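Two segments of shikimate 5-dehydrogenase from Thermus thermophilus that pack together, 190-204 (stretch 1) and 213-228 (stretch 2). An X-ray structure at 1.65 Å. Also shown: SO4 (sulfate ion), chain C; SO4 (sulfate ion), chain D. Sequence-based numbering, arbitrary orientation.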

# COMPACT_ATOMS: atom_id res chain seq x y z
N PRO A 190 33.04 15.53 9.65
CA PRO A 190 32.23 16.73 9.85
C PRO A 190 32.55 17.50 11.12
O PRO A 190 32.16 18.66 11.28
CB PRO A 190 30.80 16.19 9.85
CG PRO A 190 30.99 14.82 10.50
CD PRO A 190 32.22 14.31 9.80
N LEU A 191 33.30 16.86 12.02
CA LEU A 191 33.61 17.46 13.30
C LEU A 191 35.10 17.40 13.67
O LEU A 191 35.70 16.34 13.63
CB LEU A 191 32.79 16.74 14.37
CG LEU A 191 32.64 17.32 15.77
CD1 LEU A 191 31.67 18.48 15.73
CD2 LEU A 191 32.11 16.25 16.71
N PRO A 192 35.71 18.55 14.02
CA PRO A 192 37.13 18.56 14.41
C PRO A 192 37.22 17.65 15.65
O PRO A 192 36.34 17.69 16.49
CB PRO A 192 37.37 20.02 14.80
CG PRO A 192 36.39 20.77 13.96
CD PRO A 192 35.15 19.91 14.04
N ALA A 193 38.29 16.86 15.75
CA ALA A 193 38.48 15.94 16.88
C ALA A 193 38.27 16.56 18.26
O ALA A 193 37.69 15.92 19.16
CB ALA A 193 39.87 15.31 16.80
N GLU A 194 38.74 17.79 18.45
CA GLU A 194 38.61 18.47 19.74
C GLU A 194 37.18 18.88 20.10
O GLU A 194 36.95 19.37 21.22
CB GLU A 194 39.51 19.71 19.78
CG GLU A 194 39.24 20.75 18.70
CD GLU A 194 39.96 22.07 18.95
OE1 GLU A 194 40.99 22.06 19.66
OE2 GLU A 194 39.50 23.12 18.44
N LEU A 195 36.22 18.71 19.19
CA LEU A 195 34.84 19.08 19.49
C LEU A 195 33.99 17.88 19.91
O LEU A 195 32.81 18.03 20.26
CB LEU A 195 34.19 19.80 18.30
CG LEU A 195 34.80 21.16 17.94
CD1 LEU A 195 33.93 21.85 16.88
CD2 LEU A 195 34.90 22.03 19.18
N PHE A 196 34.59 16.70 19.90
CA PHE A 196 33.86 15.50 20.33
C PHE A 196 33.69 15.52 21.85
O PHE A 196 34.54 16.07 22.57
CB PHE A 196 34.63 14.21 19.99
CG PHE A 196 34.50 13.77 18.55
CD1 PHE A 196 35.20 14.43 17.53
CD2 PHE A 196 33.69 12.69 18.20
CE1 PHE A 196 35.09 14.01 16.20
CE2 PHE A 196 33.58 12.26 16.87
CZ PHE A 196 34.28 12.92 15.87
N PRO A 197 32.59 14.94 22.37
CA PRO A 197 32.38 14.90 23.82
C PRO A 197 33.32 13.82 24.38
O PRO A 197 33.71 12.92 23.64
CB PRO A 197 30.91 14.52 23.93
CG PRO A 197 30.75 13.54 22.79
CD PRO A 197 31.45 14.34 21.66
N GLU A 198 33.71 13.92 25.66
CA GLU A 198 34.61 12.92 26.25
C GLU A 198 33.84 11.67 26.71
O GLU A 198 34.44 10.68 27.15
CB GLU A 198 35.42 13.50 27.43
CG GLU A 198 36.32 14.72 27.14
CD GLU A 198 37.59 14.39 26.36
OE1 GLU A 198 38.20 13.30 26.54
OE2 GLU A 198 37.99 15.28 25.57
N GLU A 199 32.51 11.72 26.61
CA GLU A 199 31.68 10.57 26.99
C GLU A 199 30.35 10.57 26.24
O GLU A 199 29.81 11.62 25.90
CB GLU A 199 31.40 10.56 28.50
CG GLU A 199 30.34 11.56 28.94
CD GLU A 199 29.82 11.27 30.34
OE1 GLU A 199 30.44 11.74 31.32
OE2 GLU A 199 28.79 10.58 30.47
N GLY A 200 29.82 9.37 26.00
CA GLY A 200 28.56 9.25 25.29
C GLY A 200 28.62 8.25 24.14
O GLY A 200 29.36 7.27 24.21
N ALA A 201 27.84 8.51 23.09
CA ALA A 201 27.79 7.62 21.93
C ALA A 201 27.76 8.40 20.61
O ALA A 201 27.40 9.58 20.57
CB ALA A 201 26.56 6.70 22.03
N ALA A 202 28.15 7.73 19.53
CA ALA A 202 28.16 8.34 18.20
C ALA A 202 27.66 7.34 17.16
O ALA A 202 27.96 6.15 17.23
CB ALA A 202 29.57 8.82 17.84
N VAL A 203 26.89 7.84 16.20
CA VAL A 203 26.35 7.01 15.13
C VAL A 203 26.60 7.72 13.81
O VAL A 203 26.44 8.93 13.72
CB VAL A 203 24.83 6.81 15.30
CG1 VAL A 203 24.29 5.91 14.19
CG2 VAL A 203 24.54 6.20 16.69
N ASP A 204 27.04 6.97 12.80
CA ASP A 204 27.31 7.56 11.49
C ASP A 204 26.41 6.90 10.46
O ASP A 204 26.36 5.67 10.38
CB ASP A 204 28.80 7.38 11.10
CG ASP A 204 29.25 8.34 9.99
OD1 ASP A 204 28.38 8.85 9.26
OD2 ASP A 204 30.48 8.58 9.84
N ARG A 213 36.17 8.23 9.23
CA ARG A 213 37.07 8.97 10.10
C ARG A 213 36.29 9.38 11.36
O ARG A 213 36.78 9.21 12.47
CB ARG A 213 37.62 10.20 9.38
CG ARG A 213 38.63 10.94 10.24
CD ARG A 213 39.32 12.10 9.54
NE ARG A 213 40.15 12.79 10.52
CZ ARG A 213 40.47 14.08 10.48
NH1 ARG A 213 40.05 14.86 9.49
NH2 ARG A 213 41.18 14.60 11.47
N PHE A 214 35.07 9.89 11.17
CA PHE A 214 34.21 10.30 12.29
C PHE A 214 34.05 9.18 13.34
O PHE A 214 34.18 9.41 14.55
CB PHE A 214 32.83 10.69 11.72
CG PHE A 214 31.77 10.98 12.76
CD1 PHE A 214 31.65 12.25 13.32
CD2 PHE A 214 30.85 10.00 13.12
CE1 PHE A 214 30.62 12.54 14.23
CE2 PHE A 214 29.81 10.29 14.03
CZ PHE A 214 29.70 11.56 14.58
N LEU A 215 33.74 7.97 12.88
CA LEU A 215 33.54 6.87 13.82
C LEU A 215 34.84 6.45 14.50
O LEU A 215 34.84 6.11 15.67
CB LEU A 215 32.92 5.65 13.13
CG LEU A 215 31.42 5.75 12.83
CD1 LEU A 215 30.99 4.50 12.07
CD2 LEU A 215 30.63 5.88 14.13
N ARG A 216 35.93 6.47 13.75
CA ARG A 216 37.22 6.10 14.33
C ARG A 216 37.61 7.14 15.37
O ARG A 216 38.17 6.80 16.41
CB ARG A 216 38.29 6.00 13.23
CG ARG A 216 38.13 4.78 12.33
CD ARG A 216 38.99 4.90 11.07
NE ARG A 216 38.91 3.74 10.19
CZ ARG A 216 39.62 2.62 10.35
NH1 ARG A 216 40.47 2.51 11.36
NH2 ARG A 216 39.51 1.62 9.48
N GLU A 217 37.30 8.41 15.12
CA GLU A 217 37.61 9.45 16.08
C GLU A 217 36.77 9.26 17.33
O GLU A 217 37.25 9.39 18.46
CB GLU A 217 37.31 10.83 15.49
CG GLU A 217 38.32 11.29 14.46
CD GLU A 217 37.88 12.57 13.78
OE1 GLU A 217 36.69 12.66 13.42
OE2 GLU A 217 38.72 13.48 13.60
N ALA A 218 35.49 8.97 17.12
CA ALA A 218 34.57 8.79 18.24
C ALA A 218 34.99 7.59 19.10
O ALA A 218 35.01 7.67 20.33
CB ALA A 218 33.15 8.59 17.73
N LYS A 219 35.34 6.48 18.45
CA LYS A 219 35.74 5.31 19.21
C LYS A 219 37.02 5.60 20.01
O LYS A 219 37.10 5.29 21.20
CB LYS A 219 35.93 4.12 18.28
CG LYS A 219 36.25 2.82 18.99
CD LYS A 219 35.92 1.61 18.11
CE LYS A 219 36.72 1.62 16.82
NZ LYS A 219 36.37 0.45 15.96
N ALA A 220 38.00 6.23 19.38
CA ALA A 220 39.25 6.56 20.06
C ALA A 220 39.08 7.57 21.20
O ALA A 220 39.91 7.63 22.13
CB ALA A 220 40.27 7.10 19.05
N LYS A 221 38.00 8.35 21.12
CA LYS A 221 37.69 9.39 22.11
C LYS A 221 37.03 8.82 23.36
O LYS A 221 36.87 9.52 24.36
CB LYS A 221 36.75 10.42 21.49
CG LYS A 221 36.59 11.69 22.31
CD LYS A 221 37.83 12.56 22.21
CE LYS A 221 38.10 12.95 20.76
NZ LYS A 221 39.39 13.67 20.59
N GLY A 222 36.63 7.56 23.30
CA GLY A 222 35.98 6.95 24.44
C GLY A 222 34.47 7.02 24.36
O GLY A 222 33.80 7.11 25.38
N LEU A 223 33.94 6.98 23.13
CA LEU A 223 32.49 7.01 22.93
C LEU A 223 32.04 5.65 22.40
O LEU A 223 32.79 4.96 21.70
CB LEU A 223 32.09 8.08 21.90
CG LEU A 223 32.52 9.53 22.14
CD1 LEU A 223 31.89 10.40 21.07
CD2 LEU A 223 32.11 10.00 23.52
N LYS A 224 30.81 5.27 22.73
CA LYS A 224 30.26 4.02 22.24
C LYS A 224 29.85 4.34 20.80
O LYS A 224 29.34 5.43 20.55
CB LYS A 224 29.02 3.63 23.07
CG LYS A 224 28.51 2.23 22.80
CD LYS A 224 27.28 1.92 23.64
CE LYS A 224 26.78 0.50 23.39
NZ LYS A 224 27.81 -0.52 23.73
N VAL A 225 30.06 3.42 19.86
CA VAL A 225 29.73 3.73 18.47
C VAL A 225 28.90 2.70 17.73
O VAL A 225 28.85 1.53 18.10
CB VAL A 225 31.02 3.97 17.61
CG1 VAL A 225 31.82 5.13 18.16
CG2 VAL A 225 31.85 2.69 17.54
N GLN A 226 28.25 3.16 16.66
CA GLN A 226 27.46 2.28 15.81
C GLN A 226 27.64 2.73 14.36
O GLN A 226 27.57 3.93 14.07
CB GLN A 226 25.98 2.31 16.17
CG GLN A 226 25.16 1.34 15.33
CD GLN A 226 23.70 1.31 15.72
OE1 GLN A 226 22.99 2.30 15.57
NE2 GLN A 226 23.25 0.16 16.22
N THR A 227 27.88 1.79 13.46
CA THR A 227 28.05 2.11 12.05
C THR A 227 26.68 2.37 11.44
O THR A 227 25.67 2.28 12.13
CB THR A 227 28.69 0.95 11.27
OG1 THR A 227 27.78 -0.15 11.23
CG2 THR A 227 30.01 0.51 11.93
N GLY A 228 26.66 2.68 10.15
CA GLY A 228 25.41 2.97 9.48
C GLY A 228 24.67 1.74 8.98
O GLY A 228 23.56 1.86 8.48
S SO4 C . 40.80 17.94 12.86
O1 SO4 C . 40.33 16.87 13.99
O2 SO4 C . 40.70 19.23 13.50
O3 SO4 C . 42.01 17.66 12.45
O4 SO4 C . 39.77 17.83 11.86
S SO4 D . 28.15 -2.17 14.33
O1 SO4 D . 27.85 -2.49 12.76
O2 SO4 D . 27.27 -3.05 15.07
O3 SO4 D . 29.41 -2.37 14.60
O4 SO4 D . 27.69 -0.81 14.48
O HOH W 1 37.87 15.50 12.33
O HOH W 2 34.97 8.30 27.74
O HOH W 3 37.03 8.97 27.24

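The two stretches meet as strand against strand, with a helix laid over one face of the pair. Strand 201-204 runs parallel to strand 224-226, and helix 213-220 passes nearly antiparallel to the first strand, its axis 8.5 Å away at closest approach. In a parallel pair one residue bonds to both neighbours of the residue opposite it: Lys224, opposite Ala201, donates from its N to Gly200 O (2.9 Å) and offers its O to Ala202 N (2.8 Å). Ala202 continues the ladder through its O, which accepts from Gln226 N (3.1 Å), and Asp204 N donates weakly to Gln226 O (3.3 Å).

Side chains alternate between the two faces of the sheet. Ala201, Val203, Lys224 and Gln226 start out on one face; Ala202 and Val225 occupy the other, where the helix lies. The small methyl of Ala202 suits this crowded position, since its CB meets Ala218 CB at 3.6 Å, small residue against small residue, letting helix and strand come close. Around that contact larger groups close in: Phe214 CE2 lies 4.1 Å from Ala202 CB, and Leu223 CD1 lies 4.3 Å from it.

The largest bump is Phe214, whose ring fills a hollow lined by Pro190, Phe196, Ala202 and the end of the strand. Pro190 CG touches its CD1 at 3.9 Å, and Phe196 CZ approaches the same CD1 at 3.7 Å. The two aromatic rings meet obliquely, their planes at 43°. Phe196 in turn points toward stretch 2, with its CE2 3.8 Å from Ala218 CB and its CD2 4.1 Å from Leu223 CD1, which sits at the ring edge. Branched Leu223 also reaches Pro197, CD1 to CG at 3.8 Å, so its isobutyl group fills the space between proline, phenylalanine and alanine. At the far end of the strand, Asp204 CB packs on Leu215 CG at 3.5 Å.

Lys221 suits the border because its long aliphatic chain can pack while its amine finds an acceptor. Its CE lies 3.8 Å from Phe196 CB, and its NZ donates to Ala193 O at 3.2 Å. Nearby, a water bridges Leu191 O (2.7 Å) and Glu217 OE2 (2.5 Å).

Gly222 is the first residue past the helix to leave helical backbone angles; its positive phi and two bonds back into the last turn make a Schellman motif, and a CB there would jam against the preceding carbonyl oxygen. Gly200 is similarly constrained by its backbone angles. At Gly228 the need for smallness comes from across the contact: its CA lies 3.0 Å from Asp204 O, and a CB would clash with that oxygen.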